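Telomerase reverse transcriptase (Candida tropicalis MYA-3404, PDB 6ZD1) probably extends chromosome ends by reverse-transcribing a template carried in the RNA component of the telomerase ribonucleoprotein. Local coordinates at residues T210-K214 and G215-Q219; Q252-Y255 and S256-N259; L265-K268 and E269-Y273; Q464-S467 and L468-I471. All coordinates share one frame; numbering follows the deposited sequence.

Interaction 1: T210-K214 and G215-Q219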
loop_
_atom_site.group_PDB
_atom_site.type_symbol
_atom_site.label_atom_id
_atom_site.label_comp_id
_atom_site.label_asym_id
_atom_site.label_seq_id
_atom_site.Cartn_x
_atom_site.Cartn_y
_atom_site.Cartn_z
ATOM N N THR A 210 -16.616 -2.019 18.745
ATOM C CA THR A 210 -17.758 -1.639 19.575
ATOM C C THR A 210 -17.559 -0.262 20.200
ATOM O O THR A 210 -18.496 0.544 20.260
ATOM C CB THR A 210 -17.996 -2.693 20.659
ATOM O OG1 THR A 210 -18.333 -3.942 20.045
ATOM C CG2 THR A 210 -19.131 -2.269 21.579
ATOM N N LYS A 211 -16.345 0.027 20.672
ATOM C CA LYS A 211 -16.070 1.341 21.248
ATOM C C LYS A 211 -16.044 2.422 20.174
ATOM O O LYS A 211 -16.583 3.518 20.375
ATOM C CB LYS A 211 -14.752 1.305 22.019
ATOM C CG LYS A 211 -14.741 0.286 23.153
ATOM C CD LYS A 211 -13.342 0.074 23.711
ATOM C CE LYS A 211 -13.330 -1.018 24.775
ATOM N NZ LYS A 211 -13.859 -2.320 24.271
ATOM N N TYR A 212 -15.424 2.133 19.026
ATOM C CA TYR A 212 -15.356 3.113 17.948
ATOM C C TYR A 212 -16.734 3.404 17.361
ATOM O O TYR A 212 -16.991 4.529 16.917
ATOM C CB TYR A 212 -14.398 2.617 16.860
ATOM C CG TYR A 212 -14.330 3.490 15.624
ATOM C CD1 TYR A 212 -13.467 4.580 15.563
ATOM C CD2 TYR A 212 -15.115 3.213 14.511
ATOM C CE1 TYR A 212 -13.399 5.376 14.431
ATOM C CE2 TYR A 212 -15.054 4.003 13.377
ATOM C CZ TYR A 212 -14.196 5.081 13.340
ATOM O OH TYR A 212 -14.139 5.860 12.210
ATOM N N ALA A 213 -17.633 2.415 17.362
ATOM C CA ALA A 213 -18.955 2.607 16.773
ATOM C C ALA A 213 -19.821 3.541 17.607
ATOM O O ALA A 213 -20.670 4.254 17.058
ATOM C CB ALA A 213 -19.658 1.261 16.599
ATOM N N LYS A 214 -19.627 3.555 18.925
ATOM C CA LYS A 214 -20.467 4.391 19.774
ATOM C C LYS A 214 -20.123 5.864 19.609
ATOM O O LYS A 214 -21.019 6.718 19.595
ATOM C CB LYS A 214 -20.324 3.965 21.235
ATOM C CG LYS A 214 -20.976 2.632 21.559
ATOM C CD LYS A 214 -20.703 2.221 22.998
ATOM C CE LYS A 214 -21.588 1.058 23.422
ATOM N NZ LYS A 214 -21.497 -0.097 22.484
ATOM N N GLY A 215 -18.838 6.185 19.479
ATOM C CA GLY A 215 -18.437 7.573 19.377
ATOM C C GLY A 215 -18.391 8.156 17.984
ATOM O O GLY A 215 -18.250 9.376 17.843
ATOM N N ASN A 216 -18.522 7.331 16.946
ATOM C CA ASN A 216 -18.397 7.808 15.573
ATOM C C ASN A 216 -19.510 7.365 14.638
ATOM O O ASN A 216 -19.705 8.014 13.602
ATOM C CB ASN A 216 -17.057 7.361 14.970
ATOM C CG ASN A 216 -15.871 7.859 15.764
ATOM O OD1 ASN A 216 -15.358 8.951 15.518
ATOM N ND2 ASN A 216 -15.430 7.061 16.730
ATOM N N LEU A 217 -20.240 6.300 14.950
ATOM C CA LEU A 217 -21.204 5.736 14.023
ATOM C C LEU A 217 -22.607 5.790 14.614
ATOM O O LEU A 217 -22.805 6.099 15.791
ATOM C CB LEU A 217 -20.835 4.292 13.661
ATOM C CG LEU A 217 -19.418 4.084 13.121
ATOM C CD1 LEU A 217 -19.188 2.623 12.775
ATOM C CD2 LEU A 217 -19.166 4.969 11.913
ATOM N N VAL A 218 -23.583 5.481 13.766
ATOM C CA VAL A 218 -24.989 5.423 14.153
ATOM C C VAL A 218 -25.665 4.362 13.293
ATOM O O VAL A 218 -25.369 4.230 12.102
ATOM C CB VAL A 218 -25.675 6.802 14.012
ATOM C CG1 VAL A 218 -25.572 7.317 12.580
ATOM C CG2 VAL A 218 -27.122 6.726 14.456
ATOM N N GLN A 219 -26.568 3.596 13.908
ATOM C CA GLN A 219 -27.150 2.434 13.253
ATOM C C GLN A 219 -28.035 2.842 12.077
ATOM O O GLN A 219 -28.462 3.991 11.940
ATOM C CB GLN A 219 -27.969 1.610 14.245
ATOM C CG GLN A 219 -27.173 0.602 15.067
ATOM C CD GLN A 219 -27.710 -0.811 14.935
ATOM O OE1 GLN A 219 -28.323 -1.162 13.926
ATOM N NE2 GLN A 219 -27.488 -1.628 15.959
#

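Interaction 2: Q252-Y255 and S256-N259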
loop_
_atom_site.group_PDB
_atom_site.type_symbol
_atom_site.label_atom_id
_atom_site.label_comp_id
_atom_site.label_asym_id
_atom_site.label_seq_id
_atom_site.Cartn_x
_atom_site.Cartn_y
_atom_site.Cartn_z
ATOM N N GLN A 252 -20.647 -6.206 -3.449
ATOM C CA GLN A 252 -21.989 -6.769 -3.466
ATOM C C GLN A 252 -22.965 -5.812 -2.801
ATOM O O GLN A 252 -22.581 -4.854 -2.123
ATOM C CB GLN A 252 -22.054 -8.116 -2.739
ATOM C CG GLN A 252 -20.913 -9.052 -3.020
ATOM C CD GLN A 252 -20.928 -10.236 -2.085
ATOM O OE1 GLN A 252 -21.754 -11.137 -2.220
ATOM N NE2 GLN A 252 -20.022 -10.233 -1.117
ATOM N N SER A 253 -24.248 -6.098 -2.993
ATOM C CA SER A 253 -25.277 -5.504 -2.160
ATOM C C SER A 253 -25.396 -6.294 -0.859
ATOM O O SER A 253 -24.807 -7.365 -0.693
ATOM C CB SER A 253 -26.614 -5.474 -2.899
ATOM O OG SER A 253 -27.064 -6.785 -3.195
ATOM N N LEU A 254 -26.169 -5.752 0.081
ATOM C CA LEU A 254 -26.360 -6.454 1.345
ATOM C C LEU A 254 -27.122 -7.757 1.136
ATOM O O LEU A 254 -26.798 -8.777 1.755
ATOM C CB LEU A 254 -27.082 -5.553 2.349
ATOM C CG LEU A 254 -27.282 -6.145 3.748
ATOM C CD1 LEU A 254 -25.947 -6.499 4.389
ATOM C CD2 LEU A 254 -28.074 -5.197 4.636
ATOM N N TYR A 255 -28.125 -7.746 0.251
ATOM C CA TYR A 255 -28.877 -8.961 -0.046
ATOM C C TYR A 255 -27.962 -10.057 -0.577
ATOM O O TYR A 255 -28.033 -11.211 -0.138
ATOM C CB TYR A 255 -29.986 -8.655 -1.056
ATOM C CG TYR A 255 -30.882 -9.834 -1.373
ATOM C CD1 TYR A 255 -31.498 -9.945 -2.613
ATOM C CD2 TYR A 255 -31.125 -10.826 -0.428
ATOM C CE1 TYR A 255 -32.321 -11.017 -2.908
ATOM C CE2 TYR A 255 -31.946 -11.899 -0.714
ATOM C CZ TYR A 255 -32.542 -11.990 -1.954
ATOM O OH TYR A 255 -33.362 -13.058 -2.246
ATOM N N SER A 256 -27.092 -9.710 -1.529
ATOM C CA SER A 256 -26.156 -10.685 -2.076
ATOM C C SER A 256 -25.133 -11.123 -1.038
ATOM O O SER A 256 -24.678 -12.273 -1.063
ATOM C CB SER A 256 -25.452 -10.102 -3.301
ATOM O OG SER A 256 -24.497 -11.007 -3.823
ATOM N N PHE A 257 -24.751 -10.223 -0.131
ATOM C CA PHE A 257 -23.778 -10.574 0.895
ATOM C C PHE A 257 -24.372 -11.538 1.918
ATOM O O PHE A 257 -23.697 -12.474 2.363
ATOM C CB PHE A 257 -23.264 -9.311 1.581
ATOM C CG PHE A 257 -22.290 -9.585 2.683
ATOM C CD1 PHE A 257 -20.980 -9.927 2.396
ATOM C CD2 PHE A 257 -22.684 -9.507 4.008
ATOM C CE1 PHE A 257 -20.081 -10.184 3.408
ATOM C CE2 PHE A 257 -21.790 -9.761 5.023
ATOM C CZ PHE A 257 -20.487 -10.100 4.725
ATOM N N ASN A 258 -25.628 -11.313 2.315
ATOM C CA ASN A 258 -26.278 -12.217 3.258
ATOM C C ASN A 258 -26.567 -13.576 2.632
ATOM O O ASN A 258 -26.518 -14.597 3.328
ATOM C CB ASN A 258 -27.572 -11.592 3.783
ATOM C CG ASN A 258 -27.319 -10.450 4.749
ATOM O OD1 ASN A 258 -26.308 -10.430 5.452
ATOM N ND2 ASN A 258 -28.241 -9.493 4.792
ATOM N N ASN A 259 -26.868 -13.613 1.334
ATOM C CA ASN A 259 -27.124 -14.867 0.625
ATOM C C ASN A 259 -25.809 -15.334 0.014
ATOM O O ASN A 259 -25.499 -15.049 -1.144
ATOM C CB ASN A 259 -28.203 -14.685 -0.435
ATOM C CG ASN A 259 -29.551 -14.308 0.155
ATOM O OD1 ASN A 259 -29.627 -13.608 1.167
ATOM N ND2 ASN A 259 -30.624 -14.775 -0.474
#

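Interaction 3: L265-K268 and E269-Y273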
loop_
_atom_site.group_PDB
_atom_site.type_symbol
_atom_site.label_atom_id
_atom_site.label_comp_id
_atom_site.label_asym_id
_atom_site.label_seq_id
_atom_site.Cartn_x
_atom_site.Cartn_y
_atom_site.Cartn_z
ATOM N N LEU A 265 -25.625 -14.330 -8.556
ATOM C CA LEU A 265 -25.934 -12.943 -8.219
ATOM C C LEU A 265 -24.684 -12.189 -7.778
ATOM O O LEU A 265 -24.498 -11.020 -8.138
ATOM C CB LEU A 265 -27.006 -12.890 -7.131
ATOM C CG LEU A 265 -27.467 -11.494 -6.703
ATOM C CD1 LEU A 265 -28.121 -10.760 -7.865
ATOM C CD2 LEU A 265 -28.412 -11.577 -5.518
ATOM N N LYS A 266 -23.822 -12.838 -6.990
ATOM C CA LYS A 266 -22.578 -12.202 -6.568
ATOM C C LYS A 266 -21.685 -11.904 -7.764
ATOM O O LYS A 266 -20.996 -10.877 -7.796
ATOM C CB LYS A 266 -21.846 -13.086 -5.557
ATOM C CG LYS A 266 -20.544 -12.487 -5.047
ATOM C CD LYS A 266 -19.902 -13.351 -3.976
ATOM C CE LYS A 266 -18.595 -12.735 -3.497
ATOM N NZ LYS A 266 -17.969 -13.510 -2.390
ATOM N N GLN A 267 -21.676 -12.797 -8.755
ATOM C CA GLN A 267 -20.914 -12.534 -9.969
ATOM C C GLN A 267 -21.530 -11.390 -10.766
ATOM O O GLN A 267 -20.807 -10.550 -11.316
ATOM C CB GLN A 267 -20.838 -13.802 -10.814
ATOM C CG GLN A 267 -20.065 -13.647 -12.100
ATOM C CD GLN A 267 -20.376 -14.750 -13.085
ATOM O OE1 GLN A 267 -21.437 -15.374 -13.023
ATOM N NE2 GLN A 267 -19.450 -15.001 -14.003
ATOM N N LYS A 268 -22.864 -11.335 -10.826
ATOM C CA LYS A 268 -23.540 -10.259 -11.546
ATOM C C LYS A 268 -23.237 -8.907 -10.913
ATOM O O LYS A 268 -22.886 -7.947 -11.607
ATOM C CB LYS A 268 -25.050 -10.515 -11.576
ATOM C CG LYS A 268 -25.826 -9.710 -12.627
ATOM C CD LYS A 268 -26.197 -8.307 -12.154
ATOM C CE LYS A 268 -26.855 -7.503 -13.267
ATOM N NZ LYS A 268 -27.091 -6.085 -12.873
ATOM N N GLU A 269 -23.374 -8.812 -9.590
ATOM C CA GLU A 269 -23.117 -7.543 -8.925
ATOM C C GLU A 269 -21.634 -7.211 -8.878
ATOM O O GLU A 269 -21.281 -6.030 -8.789
ATOM C CB GLU A 269 -23.701 -7.565 -7.513
ATOM C CG GLU A 269 -25.210 -7.732 -7.492
ATOM C CD GLU A 269 -25.800 -7.545 -6.111
ATOM O OE1 GLU A 269 -27.037 -7.398 -6.011
ATOM O OE2 GLU A 269 -25.026 -7.540 -5.130
ATOM N N LYS A 270 -20.764 -8.218 -8.961
ATOM C CA LYS A 270 -19.334 -7.941 -9.036
ATOM C C LYS A 270 -19.004 -7.130 -10.281
ATOM O O LYS A 270 -18.190 -6.199 -10.228
ATOM C CB LYS A 270 -18.544 -9.251 -9.013
ATOM C CG LYS A 270 -17.038 -9.081 -9.144
ATOM C CD LYS A 270 -16.484 -8.172 -8.060
ATOM C CE LYS A 270 -15.008 -7.875 -8.277
ATOM N NZ LYS A 270 -14.169 -9.102 -8.199
ATOM N N TRP A 271 -19.651 -7.447 -11.407
ATOM C CA TRP A 271 -19.443 -6.689 -12.636
ATOM C C TRP A 271 -20.193 -5.367 -12.644
ATOM O O TRP A 271 -19.797 -4.452 -13.377
ATOM C CB TRP A 271 -19.853 -7.526 -13.850
ATOM C CG TRP A 271 -18.829 -8.543 -14.207
ATOM C CD1 TRP A 271 -18.793 -9.847 -13.807
ATOM C CD2 TRP A 271 -17.667 -8.338 -15.016
ATOM N NE1 TRP A 271 -17.684 -10.470 -14.328
ATOM C CE2 TRP A 271 -16.976 -9.565 -15.074
ATOM C CE3 TRP A 271 -17.147 -7.237 -15.705
ATOM C CZ2 TRP A 271 -15.794 -9.721 -15.793
ATOM C CZ3 TRP A 271 -15.972 -7.393 -16.418
ATOM C CH2 TRP A 271 -15.308 -8.627 -16.456
ATOM N N ASP A 272 -21.261 -5.243 -11.854
ATOM C CA ASP A 272 -21.865 -3.931 -11.652
ATOM C C ASP A 272 -20.869 -2.969 -11.019
ATOM O O ASP A 272 -20.722 -1.830 -11.474
ATOM C CB ASP A 272 -23.117 -4.054 -10.783
ATOM C CG ASP A 272 -24.312 -4.575 -11.551
ATOM O OD1 ASP A 272 -24.415 -4.284 -12.761
ATOM O OD2 ASP A 272 -25.154 -5.269 -10.942
ATOM N N TYR A 273 -20.145 -3.423 -9.990
ATOM C CA TYR A 273 -19.140 -2.565 -9.371
ATOM C C TYR A 273 -18.008 -2.268 -10.343
ATOM O O TYR A 273 -17.564 -1.119 -10.453
ATOM C CB TYR A 273 -18.594 -3.218 -8.099
ATOM C CG TYR A 273 -17.650 -2.332 -7.310
ATOM C CD1 TYR A 273 -16.278 -2.363 -7.538
ATOM C CD2 TYR A 273 -18.131 -1.462 -6.338
ATOM C CE1 TYR A 273 -15.414 -1.552 -6.819
ATOM C CE2 TYR A 273 -17.276 -0.648 -5.618
ATOM C CZ TYR A 273 -15.919 -0.696 -5.860
ATOM O OH TYR A 273 -15.065 0.113 -5.143
#

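Interaction 4: Q464-S467 and L468-I471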
loop_
_atom_site.group_PDB
_atom_site.type_symbol
_atom_site.label_atom_id
_atom_site.label_comp_id
_atom_site.label_asym_id
_atom_site.label_seq_id
_atom_site.Cartn_x
_atom_site.Cartn_y
_atom_site.Cartn_z
ATOM N N GLN A 464 -12.042 6.222 5.688
ATOM C CA GLN A 464 -10.806 5.944 4.980
ATOM C C GLN A 464 -10.913 4.579 4.315
ATOM O O GLN A 464 -11.349 3.607 4.940
ATOM C CB GLN A 464 -9.626 5.989 5.945
ATOM C CG GLN A 464 -8.275 6.027 5.267
ATOM C CD GLN A 464 -7.144 6.136 6.264
ATOM O OE1 GLN A 464 -7.323 6.659 7.366
ATOM N NE2 GLN A 464 -5.973 5.632 5.891
ATOM N N GLY A 465 -10.528 4.505 3.047
ATOM C CA GLY A 465 -10.637 3.278 2.276
ATOM C C GLY A 465 -11.591 3.340 1.102
ATOM O O GLY A 465 -11.594 2.410 0.281
ATOM N N PHE A 466 -12.425 4.371 0.992
ATOM C CA PHE A 466 -13.257 4.543 -0.188
ATOM C C PHE A 466 -12.490 5.274 -1.286
ATOM O O PHE A 466 -11.446 5.895 -1.054
ATOM C CB PHE A 466 -14.537 5.300 0.157
ATOM C CG PHE A 466 -15.601 4.438 0.766
ATOM C CD1 PHE A 466 -16.511 3.773 -0.036
ATOM C CD2 PHE A 466 -15.682 4.281 2.136
ATOM C CE1 PHE A 466 -17.488 2.971 0.519
ATOM C CE2 PHE A 466 -16.658 3.482 2.699
ATOM C CZ PHE A 466 -17.562 2.827 1.889
ATOM N N SER A 467 -13.053 5.224 -2.495
ATOM C CA SER A 467 -12.332 5.671 -3.684
ATOM C C SER A 467 -11.922 7.136 -3.586
ATOM O O SER A 467 -10.804 7.503 -3.966
ATOM C CB SER A 467 -13.197 5.442 -4.924
ATOM O OG SER A 467 -13.683 4.112 -4.966
ATOM N N LEU A 468 -12.815 7.989 -3.095
ATOM C CA LEU A 468 -12.610 9.429 -3.133
ATOM C C LEU A 468 -12.179 10.021 -1.796
ATOM O O LEU A 468 -11.994 11.238 -1.714
ATOM C CB LEU A 468 -13.895 10.121 -3.599
ATOM C CG LEU A 468 -14.588 9.546 -4.834
ATOM C CD1 LEU A 468 -15.865 10.310 -5.136
ATOM C CD2 LEU A 468 -13.653 9.558 -6.037
ATOM N N SER A 469 -11.992 9.198 -0.760
ATOM C CA SER A 469 -11.725 9.736 0.573
ATOM C C SER A 469 -10.440 10.555 0.596
ATOM O O SER A 469 -10.397 11.650 1.170
ATOM C CB SER A 469 -11.658 8.601 1.595
ATOM O OG SER A 469 -12.886 7.897 1.644
ATOM N N GLY A 470 -9.379 10.042 -0.030
ATOM C CA GLY A 470 -8.123 10.773 -0.032
ATOM C C GLY A 470 -8.219 12.092 -0.772
ATOM O O GLY A 470 -7.755 13.125 -0.280
ATOM N N ILE A 471 -8.864 12.090 -1.941
ATOM C CA ILE A 471 -8.960 13.334 -2.693
ATOM C C ILE A 471 -9.971 14.272 -2.048
ATOM O O ILE A 471 -9.844 15.498 -2.156
ATOM C CB ILE A 471 -9.292 13.053 -4.170
ATOM C CG1 ILE A 471 -9.095 14.322 -5.003
ATOM C CG2 ILE A 471 -10.708 12.516 -4.323
ATOM C CD1 ILE A 471 -8.931 14.057 -6.479
#

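Interaction 1: T210-K214 and G215-Q219
Tyr-212 and Asn-216 stack over one another in a local contact between residues four apart, at the place where helix 198-216 gives way to strand 217-220. The side-chain amide of Asn-216 lies over one face of the tyrosine ring with the two planes only 19° apart, and its CG stands 3.7 Å above the ring plane, displaced toward the rim. The CB of the same residue completes the cover as a CH-pi contact, 4.2 Å from the centroid of the Tyr-212 ring. With CG anti to the backbone N (chi1 175°), the Tyr-212 ring is carried alongside the last part of the helix, where the asparagine can fold over it.

The amide is fixed by its own polar end. Asn-216 ND2 donates to Tyr-212 O across 3.0 Å in an almost straight bond, which meets a lone pair in the carbonyl plane while the acceptor also lies in the plane of the amide. The backbone N of Asn-216 reaches the same carbonyl only weakly, so the side chain supplies the firmer of the two bonds. One residue on, Leu-217 N bonds to Ala-213 O at 3.0 Å, and Leu-217 CD1 rests 4.1 Å from Ala-213 CB.

The short axes of helix and strand stand 88° apart, so the chain turns almost squarely here. Strand 454-458 receives it: Asn-216 and Leu-217 both lie on Arg-458, Leu-217 also meets Phe-456, and Tyr-212 OH is hydrogen-bonded to Arg-458 and to Asp-345 on helix 343-346.

Interaction 2: Q252-Y255 and S256-N259
Tyr-255 and Asn-259 meet with ring and amide planes 76° apart, Asn-259 ND2 lying 3.2 Å from Tyr-255 CE2 in an oblique approach. At the other end, the amide of Gln-252 comes to the edge of the Phe-257 ring beside CD1, crossing it at about a right angle with the planes 71° apart. Leu-254 leans against the amide of Asn-258, its CG 3.6 Å from Asn-258 ND2, while its CD1 lies 4.5 Å from Phe-257 CD2.

Leu-254 and Phe-257 both touch Leu-445 of strand 443-446, and Tyr-453 meets the phenylalanine ring as well. The backbone bonds are the ordinary helical ones: Asn-258 N to Leu-254 O at 2.8 Å and Asn-259 N to Tyr-255 O at 3.0 Å.

Ser-253 stands immediately ahead of helix 254-258. Its hydroxyl, placed between backbone N and carbonyl carbon (chi1 63°), faces the first turn and accepts weakly from Ser-256 N, 3.4 Å from Ser-253 OG. This is the serine N-cap of a short helix, and because the backbone N of Ser-253 is itself bonded by Glu-269 of helix 263-298, the capped start is tied to the helix that follows.

Interaction 3: L265-K268 and E269-Y273
Lys-268 and Asp-272, one helical turn apart on helix 263-298, form a salt bridge in which the carboxylate is met at both oxygens. Lys-268 NZ lies 2.9 Å from Asp-272 OD2, using the syn lone pair of that oxygen, and 3.2 Å from Asp-272 OD1 in a weaker second bond. A bend at the second torsion of the lysine (chi2 -84°) folds its chain along the helix, and the CD methylene also passes 3.4 Å from Asp-272 OD2.

The backbone acceptors are used in turn. Leu-265 O takes Glu-269 N at 2.9 Å in a nearly straight bond (169°), and Lys-266 O takes Lys-270 N. Lys-268 O receives Asp-272 N at 3.2 Å and a weak second donor, Trp-271 N. That same Trp-271 N also bonds weakly to Gln-267 O, which in addition lies at the edge of the indole, 3.3 Å from Trp-271 CD1.

Two further charged ends find partners beyond this turn. Glu-269 crosses the Leu-265 side chain at a slant, its OE1 4.0 Å from Leu-265 CD1, and its OE2 accepts the backbone N of Ser-253, at the start of the neighbouring helix 254-258. Lys-270 NZ makes a salt bridge with Asp-378, which probably offsets the nearby positive charge of Lys-382.

Charge is therefore sorted by position: Lys-268 pairs with an acid within its own helix, probably at modest energetic gain because solvent competes, whereas Glu-269 and Lys-270 spend their charges on joining this helix to other parts of the chain.

Interaction 4: Q464-S467 and L468-I471
The carbonyl oxygen of Phe-466 is approached by two donors, both weak: Ser-469 N, 3.4 Å away along a nearly straight path (163°), and the hydroxyl of Ser-605 from elsewhere in the chain. The first of these closes a type I beta turn over Ser-467 and Leu-468, whose backbone angles bring the chain round to the opening of helix 469-484.

Ser-469 adds a side-chain contact to the turn. It directs its CB toward the preceding residues, and its OG, anti to the carbonyl carbon (chi1 -61°), comes 3.4 Å from Phe-466 CB and lies oblique to the aromatic ring. This hydroxyl is not idle, since it is hydrogen-bonded to Phe-463 O, just ahead of the turn; a buried polar atom is thus satisfied by the strand-to-helix loop itself. Leu-468 CD2 lies 4.3 Å from Ser-467 CB. Gly-465, with a positive phi of 115°, lets the chain change direction between Gln-464 and the turn.

The sequence Gln-Gly-Phe-Ser-Leu-Ser and its position match motif B' (motif B of other reverse transcriptases), so this is probably that loop, which leads into a long palm helix and in relatives lies near the template and incoming nucleotide.

Around the turn, strand 244-249 lies beside the loop, with a backbone bond from Gln-464 to Cys-247 and Phe-466 resting on that residue. Helix 428-440 presents Gln-438 to both Phe-466 and Leu-468, while helix 263-298 packs along Ser-467, Leu-468 and Ile-471 through Leu-281, Val-284 and Leu-288.

In the fold
The four contacts follow one another in series, and none encloses or crosses another. All are local; only interaction 4 closes a tight turn, while interaction 3 lies within one helix. Interaction 1 ends helix 198-216, which comes from the RNA-binding domain, as the chain enters the mixed sheet. Interaction 2 opens helix 254-258 just after strand 244-249 of that sheet, and it touches interaction 3, in the next helix, through Glu-269. Far along the chain, strand 454-458, which pairs with the strand of interaction 1, leads through Phe-463 into interaction 4. This starts helix 469-484 and comes back to interaction 3, where Tyr-273 OH approaches Ser-467 OG. Interactions 1 and 4 lie about 20 Å apart between centres.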